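Local structure of pseudouridine synthase (Pyrococcus abyssi, 2AUS) at residues Arg151-Tyr156 with Gly173-Thr178; Lys108-Leu113 with Leu200-Ser205; Thr291-Leu296 with Asp328-Leu333. The protein probably isomerises specific uridines of RNA to pseudouridine, as a Cbf5-type pseudouridine synthase of the TruB family. All coordinates share one frame; numbering follows the deposited sequence.

Interaction 1 of 3, residues Arg151-Tyr156 with Gly173-Thr178; sequences RTRKVY and GVEAGT. With PO4 (phosphate ion), chain E.
At the open end of an antiparallel beta hairpin, strands 152-164 and 167-174 of the TruB-type catalytic fold, the second strand runs on into a type II turn from Glu175 to Thr178, which packs against Arg153 of the first. Val155 and Val174 form a non-hydrogen-bonded pair, and beyond it Glu175 N donates to Lys154 O at 2.8 Å. Tyr156 CE2 lies 3.4 Å from Val174 C. The Glu175 side chain, CG anti to the backbone N (chi1 -174°) and extended, takes Lys154 N on the anti lone pair of OE2 at 3.1 Å. That oxygen also touches Arg153 CD, but lies well out of the guanidinium plane and too far from NE for a salt bridge, so the charges probably act only at a distance. Arg153 bends at chi2 (-70°), so that NE comes down on the turn while NH1 returns to Thr152 O; these two bonds fix the guanidinium. At Gly177 (phi 85°) a CB would jam against Ala176 O and come tight against Arg153 NE; its N bonds weakly to O1 of a phosphate ion probably from the crystallisation liquor. Arg153 NE meets Ala176 O at 2.7 Å, close to the guanidinium plane and in the carbonyl plane.

Interaction 2 of 3, residues Lys108-Leu113 with Leu200-Ser205; sequences KEYVAL and LRRTRS
Glu109, its CG anti to the backbone N (chi1 -174°) and its chain extended, meets Thr203, whose OG1 is held between backbone N and carbonyl carbon (chi1 58°). The threonine hydroxyl donates to the anti lone pair of Glu109 OE1 at 2.6 Å, while Glu109 OE2 is taken by Tyr157 OH. The same rotation turns Thr203 CG2 onto Val111 CG2, a tight 3.4 Å contact. Both threonine contacts arise at a classic beta bulge: Thr203 and Arg204 face Glu109, whose carbonyl O accepts Thr203 N at 2.8 Å and, weakly, Arg204 N. Past the bulge the antiparallel ladder is regular, and Val111 N and Arg201 O pair at 2.8 Å nearly along the C=O axis. On the side of the sheet that carries Tyr110, Arg202 runs beside the phenol, pointing the same way, its CB 3.7 Å from Tyr110 CE1, and Leu200 CD2 reaches Tyr110 CD1 at 3.5 Å. The Arg202 guanidinium has Tyr110 OH at its edge and Lys108 CE over one face; NH1 binds Val88 O, NH2 forms a salt bridge with a bound phosphate ion, and buried NE has no partner. In the six-stranded sheet, strand 108-116 lies between 195-205 and 167-174, with Val172 and Val174 of the latter packing against Tyr110 and strand 88-93 meeting Arg202 and Ser205.

Interaction 3 of 3, residues Thr291-Leu296 with Asp328-Leu333; sequences TLKDEL and DWYPKL
A tight turn between strands 286-291 and 296-302 of the PUA domain receives the tyrosine of the C-terminal tail. Hydrogen bonds dominate. Tyr330 and Glu295 meet tip to tip, the phenol OH donating to the syn lone pair of Glu295 OE1 at a very short 2.4 Å, with the carboxylate oxygen in the plane of the ring. The anti lone pair of that oxygen takes Thr291 OG1 at 2.7 Å, so two hydroxyls grip OE1; the other oxygen, OE2, accepts Phe33 N. Lys293, bent at chi4 (62°), brings NZ to within 2.9 Å of Tyr330 OH and donates to it. The ammonium is also bound by Thr27 OG1 and the carbonyls of Asn28 and Trp31, and its charge probably helps keep the buried carboxylate ionised. Van der Waals contacts are few: Thr291 CG2 lies 3.9 Å from Tyr330 CE2, and Glu295 OE2 comes to 3.6 Å from Trp329 CE3, carboxylate and indole planes only 9° apart. A phenylalanine here would lose the hydroxyl that joins Glu295 to Lys293, and would probably loosen the tail on the domain. The turn itself is type I from Thr291 to Asp294 and contains an ST turn, in which Thr291 OG1 accepts Lys293 N at 3.0 Å and also Glu295 N.

How the interactions relate
Interactions 1 and 2 belong to one antiparallel sheet: strand 167-174 lies next to strand 108-116, and Val174 N probably bonds to Lys108 O. Interaction 2 is a buried ladder in the interior of that sheet, tying stretches far apart in sequence mostly through backbone bonds and close side-chain packing. Interaction 1, only partly buried, lies where a hairpin opens, and there an arginine and a glutamate grip backbone atoms. Interaction 3 stands apart, with its centre about 36 Å from both others and on the opposite side of the chain's centre. Although buried, it joins two irregular segments without any strand pairing, through a compact polar cluster of side chains.

Interaction 1 of 3, residues Arg151-Tyr156 with Gly173-Thr178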
loop_
_atom_site.group_PDB
_atom_site.type_symbol
_atom_site.label_atom_id
_atom_site.label_comp_id
_atom_site.label_asym_id
_atom_site.label_seq_id
_atom_site.Cartn_x
_atom_site.Cartn_y
_atom_site.Cartn_z
ATOM N N ARG A 151 -27.981 -20.283 -0.469
ATOM C CA ARG A 151 -27.633 -21.696 -0.543
ATOM C C ARG A 151 -27.607 -22.159 -1.992
ATOM O O ARG A 151 -26.610 -22.705 -2.455
ATOM C CB ARG A 151 -28.638 -22.535 0.253
ATOM C CG ARG A 151 -28.433 -22.510 1.758
ATOM C CD ARG A 151 -27.875 -23.836 2.262
ATOM N NE ARG A 151 -26.531 -24.112 1.759
ATOM C CZ ARG A 151 -25.884 -25.264 1.939
ATOM N NH1 ARG A 151 -26.454 -26.257 2.607
ATOM N NH2 ARG A 151 -24.660 -25.425 1.451
ATOM N N THR A 152 -28.702 -21.940 -2.710
ATOM C CA THR A 152 -28.776 -22.338 -4.113
ATOM C C THR A 152 -28.716 -21.115 -5.018
ATOM O O THR A 152 -29.557 -20.228 -4.929
ATOM C CB THR A 152 -30.075 -23.133 -4.408
ATOM O OG1 THR A 152 -30.227 -23.295 -5.823
ATOM C CG2 THR A 152 -31.287 -22.407 -3.856
ATOM N N ARG A 153 -27.713 -21.067 -5.887
ATOM C CA ARG A 153 -27.549 -19.937 -6.796
ATOM C C ARG A 153 -27.336 -20.415 -8.216
ATOM O O ARG A 153 -26.957 -21.560 -8.440
ATOM C CB ARG A 153 -26.371 -19.063 -6.351
ATOM C CG ARG A 153 -26.713 -18.095 -5.227
ATOM C CD ARG A 153 -27.647 -17.003 -5.737
ATOM N NE ARG A 153 -28.036 -16.068 -4.684
ATOM C CZ ARG A 153 -28.925 -16.339 -3.732
ATOM N NH1 ARG A 153 -29.531 -17.520 -3.705
ATOM N NH2 ARG A 153 -29.194 -15.434 -2.797
ATOM N N LYS A 154 -27.566 -19.534 -9.180
ATOM C CA LYS A 154 -27.418 -19.917 -10.571
ATOM C C LYS A 154 -26.206 -19.334 -11.294
ATOM O O LYS A 154 -25.914 -18.141 -11.204
ATOM C CB LYS A 154 -28.694 -19.556 -11.336
ATOM C CG LYS A 154 -28.690 -19.992 -12.787
ATOM C CD LYS A 154 -30.080 -19.875 -13.400
ATOM C CE LYS A 154 -30.080 -20.322 -14.859
ATOM N NZ LYS A 154 -29.575 -21.720 -15.005
ATOM N N VAL A 155 -25.503 -20.213 -12.001
ATOM C CA VAL A 155 -24.346 -19.845 -12.796
ATOM C C VAL A 155 -24.857 -19.824 -14.234
ATOM O O VAL A 155 -25.201 -20.858 -14.793
ATOM C CB VAL A 155 -23.227 -20.891 -12.655
ATOM C CG1 VAL A 155 -22.064 -20.549 -13.581
ATOM C CG2 VAL A 155 -22.751 -20.943 -11.214
ATOM N N TYR A 156 -24.923 -18.641 -14.822
ATOM C CA TYR A 156 -25.430 -18.495 -16.178
ATOM C C TYR A 156 -24.489 -19.019 -17.249
ATOM O O TYR A 156 -24.937 -19.513 -18.284
ATOM C CB TYR A 156 -25.751 -17.030 -16.441
ATOM C CG TYR A 156 -26.766 -16.475 -15.469
ATOM C CD1 TYR A 156 -28.071 -16.971 -15.436
ATOM C CD2 TYR A 156 -26.420 -15.467 -14.568
ATOM C CE1 TYR A 156 -29.003 -16.477 -14.528
ATOM C CE2 TYR A 156 -27.347 -14.963 -13.659
ATOM C CZ TYR A 156 -28.634 -15.475 -13.644
ATOM O OH TYR A 156 -29.554 -14.993 -12.739
ATOM N N GLY A 173 -20.580 -15.905 -15.499
ATOM C CA GLY A 173 -21.714 -15.032 -15.261
ATOM C C GLY A 173 -22.486 -15.722 -14.156
ATOM O O GLY A 173 -22.690 -16.937 -14.218
ATOM N N VAL A 174 -22.912 -14.970 -13.144
ATOM C CA VAL A 174 -23.627 -15.556 -12.024
ATOM C C VAL A 174 -24.765 -14.698 -11.485
ATOM O O VAL A 174 -24.816 -13.487 -11.701
ATOM C CB VAL A 174 -22.671 -15.829 -10.847
ATOM C CG1 VAL A 174 -21.540 -16.744 -11.287
ATOM C CG2 VAL A 174 -22.114 -14.500 -10.310
ATOM N N GLU A 175 -25.669 -15.348 -10.763
ATOM C CA GLU A 175 -26.799 -14.673 -10.150
ATOM C C GLU A 175 -26.235 -13.884 -8.964
ATOM O O GLU A 175 -25.175 -14.222 -8.442
ATOM C CB GLU A 175 -27.816 -15.713 -9.659
ATOM C CG GLU A 175 -29.107 -15.128 -9.116
ATOM C CD GLU A 175 -30.104 -16.190 -8.671
ATOM O OE1 GLU A 175 -31.270 -15.829 -8.387
ATOM O OE2 GLU A 175 -29.723 -17.380 -8.601
ATOM N N ALA A 176 -26.931 -12.835 -8.541
ATOM C CA ALA A 176 -26.466 -12.042 -7.410
ATOM C C ALA A 176 -26.275 -12.926 -6.179
ATOM O O ALA A 176 -27.056 -13.842 -5.941
ATOM C CB ALA A 176 -27.464 -10.940 -7.106
ATOM N N GLY A 177 -25.227 -12.659 -5.408
ATOM C CA GLY A 177 -24.976 -13.440 -4.208
ATOM C C GLY A 177 -24.201 -14.733 -4.404
ATOM O O GLY A 177 -24.027 -15.504 -3.457
ATOM N N THR A 178 -23.736 -14.994 -5.619
ATOM C CA THR A 178 -22.977 -16.211 -5.860
ATOM C C THR A 178 -21.522 -15.973 -5.460
ATOM O O THR A 178 -20.910 -14.982 -5.869
ATOM C CB THR A 178 -23.029 -16.624 -7.345
ATOM O OG1 THR A 178 -24.396 -16.723 -7.766
ATOM C CG2 THR A 178 -22.349 -17.975 -7.547
HETATM P P PO4 E . -22.680 -10.521 -5.077
HETATM O O1 PO4 E . -22.533 -11.437 -6.294
HETATM O O2 PO4 E . -24.028 -9.870 -4.689
HETATM O O3 PO4 E . -21.552 -9.430 -5.067
HETATM O O4 PO4 E . -22.398 -11.560 -4.007
HETATM O O HOH W 1 -28.333 -12.271 -3.212
#

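Interaction 2 of 3, residues Lys108-Leu113 with Leu200-Ser205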
loop_
_atom_site.group_PDB
_atom_site.type_symbol
_atom_site.label_atom_id
_atom_site.label_comp_id
_atom_site.label_asym_id
_atom_site.label_seq_id
_atom_site.Cartn_x
_atom_site.Cartn_y
_atom_site.Cartn_z
ATOM N N LYS A 108 -23.973 -10.811 -11.938
ATOM C CA LYS A 108 -22.582 -10.390 -12.006
ATOM C C LYS A 108 -21.705 -11.290 -12.850
ATOM O O LYS A 108 -21.965 -12.484 -12.996
ATOM C CB LYS A 108 -22.012 -10.272 -10.594
ATOM C CG LYS A 108 -22.647 -9.124 -9.838
ATOM C CD LYS A 108 -22.450 -9.223 -8.359
ATOM C CE LYS A 108 -23.194 -8.095 -7.665
ATOM N NZ LYS A 108 -24.628 -8.101 -8.032
ATOM N N GLU A 109 -20.670 -10.696 -13.422
ATOM C CA GLU A 109 -19.731 -11.438 -14.234
ATOM C C GLU A 109 -18.346 -11.218 -13.658
ATOM O O GLU A 109 -17.997 -10.113 -13.225
ATOM C CB GLU A 109 -19.757 -10.962 -15.687
ATOM C CG GLU A 109 -18.898 -11.817 -16.616
ATOM C CD GLU A 109 -18.762 -11.224 -18.008
ATOM O OE1 GLU A 109 -18.160 -10.132 -18.136
ATOM O OE2 GLU A 109 -19.269 -11.844 -18.968
ATOM N N TYR A 110 -17.553 -12.278 -13.651
ATOM C CA TYR A 110 -16.203 -12.203 -13.123
ATOM C C TYR A 110 -15.247 -12.913 -14.060
ATOM O O TYR A 110 -15.652 -13.702 -14.914
ATOM C CB TYR A 110 -16.123 -12.915 -11.774
ATOM C CG TYR A 110 -16.949 -12.323 -10.661
ATOM C CD1 TYR A 110 -16.392 -11.415 -9.767
ATOM C CD2 TYR A 110 -18.276 -12.707 -10.472
ATOM C CE1 TYR A 110 -17.129 -10.907 -8.704
ATOM C CE2 TYR A 110 -19.025 -12.202 -9.410
ATOM C CZ TYR A 110 -18.445 -11.302 -8.529
ATOM O OH TYR A 110 -19.171 -10.793 -7.472
ATOM N N VAL A 111 -13.969 -12.609 -13.897
ATOM C CA VAL A 111 -12.927 -13.289 -14.636
ATOM C C VAL A 111 -12.096 -13.814 -13.483
ATOM O O VAL A 111 -11.707 -13.056 -12.594
ATOM C CB VAL A 111 -12.108 -12.342 -15.520
ATOM C CG1 VAL A 111 -10.859 -13.062 -16.029
ATOM C CG2 VAL A 111 -12.951 -11.917 -16.707
ATOM N N ALA A 112 -11.840 -15.114 -13.477
ATOM C CA ALA A 112 -11.102 -15.701 -12.377
ATOM C C ALA A 112 -10.012 -16.655 -12.793
ATOM O O ALA A 112 -10.108 -17.341 -13.808
ATOM C CB ALA A 112 -12.067 -16.414 -11.435
ATOM N N LEU A 113 -8.972 -16.685 -11.977
ATOM C CA LEU A 113 -7.847 -17.566 -12.202
ATOM C C LEU A 113 -7.915 -18.668 -11.142
ATOM O O LEU A 113 -7.758 -18.415 -9.951
ATOM C CB LEU A 113 -6.535 -16.796 -12.073
ATOM C CG LEU A 113 -5.282 -17.670 -12.151
ATOM C CD1 LEU A 113 -5.308 -18.488 -13.432
ATOM C CD2 LEU A 113 -4.037 -16.787 -12.102
ATOM N N LEU A 200 -9.225 -12.843 -8.663
ATOM C CA LEU A 200 -10.601 -12.589 -9.058
ATOM C C LEU A 200 -10.788 -11.132 -9.472
ATOM O O LEU A 200 -10.293 -10.228 -8.811
ATOM C CB LEU A 200 -11.531 -12.894 -7.884
ATOM C CG LEU A 200 -12.966 -13.364 -8.146
ATOM C CD1 LEU A 200 -13.889 -12.662 -7.174
ATOM C CD2 LEU A 200 -13.379 -13.099 -9.585
ATOM N N ARG A 201 -11.516 -10.914 -10.561
ATOM C CA ARG A 201 -11.792 -9.567 -11.045
ATOM C C ARG A 201 -13.241 -9.504 -11.516
ATOM O O ARG A 201 -13.664 -10.308 -12.346
ATOM C CB ARG A 201 -10.865 -9.210 -12.211
ATOM C CG ARG A 201 -11.140 -7.833 -12.821
ATOM C CD ARG A 201 -10.190 -7.523 -13.971
ATOM N NE ARG A 201 -10.583 -6.317 -14.702
ATOM C CZ ARG A 201 -10.484 -5.080 -14.221
ATOM N NH1 ARG A 201 -10.002 -4.878 -13.005
ATOM N NH2 ARG A 201 -10.876 -4.040 -14.956
ATOM N N ARG A 202 -14.008 -8.565 -10.974
ATOM C CA ARG A 202 -15.394 -8.425 -11.387
ATOM C C ARG A 202 -15.406 -7.602 -12.671
ATOM O O ARG A 202 -14.839 -6.512 -12.731
ATOM C CB ARG A 202 -16.216 -7.719 -10.311
ATOM C CG ARG A 202 -17.683 -7.552 -10.695
ATOM C CD ARG A 202 -18.372 -6.534 -9.805
ATOM N NE ARG A 202 -18.819 -7.129 -8.559
ATOM C CZ ARG A 202 -19.242 -6.449 -7.505
ATOM N NH1 ARG A 202 -19.278 -5.123 -7.518
ATOM N NH2 ARG A 202 -19.650 -7.114 -6.438
ATOM N N THR A 203 -16.049 -8.136 -13.700
ATOM C CA THR A 203 -16.108 -7.462 -14.982
ATOM C C THR A 203 -17.485 -6.908 -15.265
ATOM O O THR A 203 -17.683 -6.226 -16.265
ATOM C CB THR A 203 -15.724 -8.414 -16.124
ATOM O OG1 THR A 203 -16.606 -9.545 -16.122
ATOM C CG2 THR A 203 -14.283 -8.881 -15.957
ATOM N N ARG A 204 -18.436 -7.195 -14.384
ATOM C CA ARG A 204 -19.789 -6.712 -14.582
ATOM C C ARG A 204 -20.672 -6.845 -13.353
ATOM O O ARG A 204 -20.624 -7.840 -12.634
ATOM C CB ARG A 204 -20.423 -7.465 -15.755
ATOM C CG ARG A 204 -21.842 -7.063 -16.097
ATOM C CD ARG A 204 -22.219 -7.611 -17.465
ATOM N NE ARG A 204 -23.586 -7.268 -17.844
ATOM C CZ ARG A 204 -24.057 -6.026 -17.920
ATOM N NH1 ARG A 204 -23.270 -4.991 -17.641
ATOM N NH2 ARG A 204 -25.317 -5.814 -18.278
ATOM N N SER A 205 -21.470 -5.814 -13.108
ATOM C CA SER A 205 -22.416 -5.815 -12.003
ATOM C C SER A 205 -23.650 -5.095 -12.502
ATOM O O SER A 205 -23.666 -3.863 -12.609
ATOM C CB SER A 205 -21.867 -5.089 -10.782
ATOM O OG SER A 205 -22.868 -5.062 -9.778
#

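Interaction 3 of 3, residues Thr291-Leu296 with Asp328-Leu333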
loop_
_atom_site.group_PDB
_atom_site.type_symbol
_atom_site.label_atom_id
_atom_site.label_comp_id
_atom_site.label_asym_id
_atom_site.label_seq_id
_atom_site.Cartn_x
_atom_site.Cartn_y
_atom_site.Cartn_z
ATOM N N THR A 291 -39.926 9.682 -13.769
ATOM C CA THR A 291 -40.687 10.826 -14.243
ATOM C C THR A 291 -40.762 10.608 -15.752
ATOM O O THR A 291 -40.067 9.740 -16.299
ATOM C CB THR A 291 -39.958 12.166 -14.072
ATOM O OG1 THR A 291 -38.800 12.171 -14.919
ATOM C CG2 THR A 291 -39.557 12.417 -12.614
ATOM N N LEU A 292 -41.574 11.419 -16.422
ATOM C CA LEU A 292 -41.711 11.321 -17.867
ATOM C C LEU A 292 -40.431 11.739 -18.597
ATOM O O LEU A 292 -40.337 11.593 -19.813
ATOM C CB LEU A 292 -42.909 12.158 -18.341
ATOM C CG LEU A 292 -44.226 11.558 -17.831
ATOM C CD1 LEU A 292 -45.432 12.428 -18.198
ATOM C CD2 LEU A 292 -44.360 10.171 -18.419
ATOM N N LYS A 293 -39.451 12.257 -17.863
ATOM C CA LYS A 293 -38.179 12.645 -18.473
ATOM C C LYS A 293 -37.153 11.558 -18.169
ATOM O O LYS A 293 -35.964 11.740 -18.375
ATOM C CB LYS A 293 -37.687 13.981 -17.909
ATOM C CG LYS A 293 -38.620 15.162 -18.162
ATOM C CD LYS A 293 -37.965 16.469 -17.702
ATOM C CE LYS A 293 -38.949 17.639 -17.774
ATOM N NZ LYS A 293 -40.122 17.435 -16.864
ATOM N N ASP A 294 -37.634 10.418 -17.684
ATOM C CA ASP A 294 -36.773 9.296 -17.326
ATOM C C ASP A 294 -35.821 9.563 -16.154
ATOM O O ASP A 294 -34.724 9.004 -16.089
ATOM C CB ASP A 294 -36.002 8.808 -18.559
ATOM C CG ASP A 294 -36.940 8.282 -19.648
ATOM O OD1 ASP A 294 -37.943 7.613 -19.299
ATOM O OD2 ASP A 294 -36.679 8.532 -20.847
ATOM N N GLU A 295 -36.247 10.415 -15.222
ATOM C CA GLU A 295 -35.438 10.696 -14.034
ATOM C C GLU A 295 -35.924 9.692 -12.999
ATOM O O GLU A 295 -37.106 9.362 -12.976
ATOM C CB GLU A 295 -35.715 12.090 -13.474
ATOM C CG GLU A 295 -35.425 13.248 -14.412
ATOM C CD GLU A 295 -36.256 14.470 -14.068
ATOM O OE1 GLU A 295 -37.450 14.500 -14.440
ATOM O OE2 GLU A 295 -35.714 15.386 -13.415
ATOM N N LEU A 296 -35.033 9.214 -12.143
ATOM C CA LEU A 296 -35.431 8.269 -11.117
ATOM C C LEU A 296 -36.093 9.030 -9.974
ATOM O O LEU A 296 -35.497 9.929 -9.379
ATOM C CB LEU A 296 -34.214 7.518 -10.587
ATOM C CG LEU A 296 -34.438 6.627 -9.361
ATOM C CD1 LEU A 296 -35.382 5.486 -9.715
ATOM C CD2 LEU A 296 -33.085 6.078 -8.884
ATOM N N ASP A 328 -38.123 20.008 -4.599
ATOM C CA ASP A 328 -38.141 21.213 -5.428
ATOM C C ASP A 328 -38.192 21.077 -6.953
ATOM O O ASP A 328 -38.539 22.037 -7.642
ATOM C CB ASP A 328 -36.938 22.085 -5.040
ATOM C CG ASP A 328 -36.913 23.421 -5.772
ATOM O OD1 ASP A 328 -36.245 23.502 -6.836
ATOM O OD2 ASP A 328 -37.571 24.376 -5.278
ATOM N N TRP A 329 -37.849 19.911 -7.493
ATOM C CA TRP A 329 -37.861 19.743 -8.941
ATOM C C TRP A 329 -39.265 19.758 -9.521
ATOM O O TRP A 329 -39.499 20.388 -10.541
ATOM C CB TRP A 329 -37.123 18.461 -9.337
ATOM C CG TRP A 329 -35.632 18.558 -9.115
ATOM C CD1 TRP A 329 -34.954 19.582 -8.501
ATOM C CD2 TRP A 329 -34.646 17.580 -9.468
ATOM N NE1 TRP A 329 -33.613 19.293 -8.444
ATOM C CE2 TRP A 329 -33.397 18.068 -9.024
ATOM C CE3 TRP A 329 -34.698 16.330 -10.098
ATOM C CZ2 TRP A 329 -32.208 17.360 -9.207
ATOM C CZ3 TRP A 329 -33.514 15.626 -10.278
ATOM C CH2 TRP A 329 -32.287 16.142 -9.825
ATOM N N TYR A 330 -40.192 19.061 -8.874
ATOM C CA TYR A 330 -41.587 19.023 -9.319
ATOM C C TYR A 330 -42.359 19.471 -8.081
ATOM O O TYR A 330 -42.998 18.674 -7.395
ATOM C CB TYR A 330 -41.990 17.598 -9.721
ATOM C CG TYR A 330 -41.316 17.108 -10.989
ATOM C CD1 TYR A 330 -42.007 17.079 -12.201
ATOM C CD2 TYR A 330 -39.987 16.680 -10.975
ATOM C CE1 TYR A 330 -41.394 16.633 -13.370
ATOM C CE2 TYR A 330 -39.359 16.235 -12.139
ATOM C CZ TYR A 330 -40.073 16.218 -13.333
ATOM O OH TYR A 330 -39.465 15.826 -14.497
ATOM N N PRO A 331 -42.318 20.773 -7.794
ATOM C CA PRO A 331 -42.982 21.367 -6.630
ATOM C C PRO A 331 -44.488 21.264 -6.520
ATOM O O PRO A 331 -45.203 21.285 -7.521
ATOM C CB PRO A 331 -42.537 22.821 -6.704
ATOM C CG PRO A 331 -42.571 23.070 -8.179
ATOM C CD PRO A 331 -41.863 21.827 -8.722
ATOM N N LYS A 332 -44.962 21.143 -5.285
ATOM C CA LYS A 332 -46.390 21.144 -5.035
ATOM C C LYS A 332 -46.724 22.627 -4.966
ATOM O O LYS A 332 -46.094 23.378 -4.211
ATOM C CB LYS A 332 -46.727 20.482 -3.700
ATOM C CG LYS A 332 -46.785 18.974 -3.756
ATOM C CD LYS A 332 -47.431 18.430 -2.504
ATOM C CE LYS A 332 -47.469 16.917 -2.507
ATOM N NZ LYS A 332 -48.123 16.409 -1.269
ATOM N N LEU A 333 -47.684 23.055 -5.773
ATOM C CA LEU A 333 -48.090 24.451 -5.805
ATOM C C LEU A 333 -49.563 24.557 -5.425
ATOM O O LEU A 333 -50.428 24.021 -6.118
ATOM C CB LEU A 333 -47.872 25.023 -7.205
ATOM C CG LEU A 333 -46.450 24.881 -7.755
ATOM C CD1 LEU A 333 -46.410 25.283 -9.226
ATOM C CD2 LEU A 333 -45.506 25.751 -6.935
#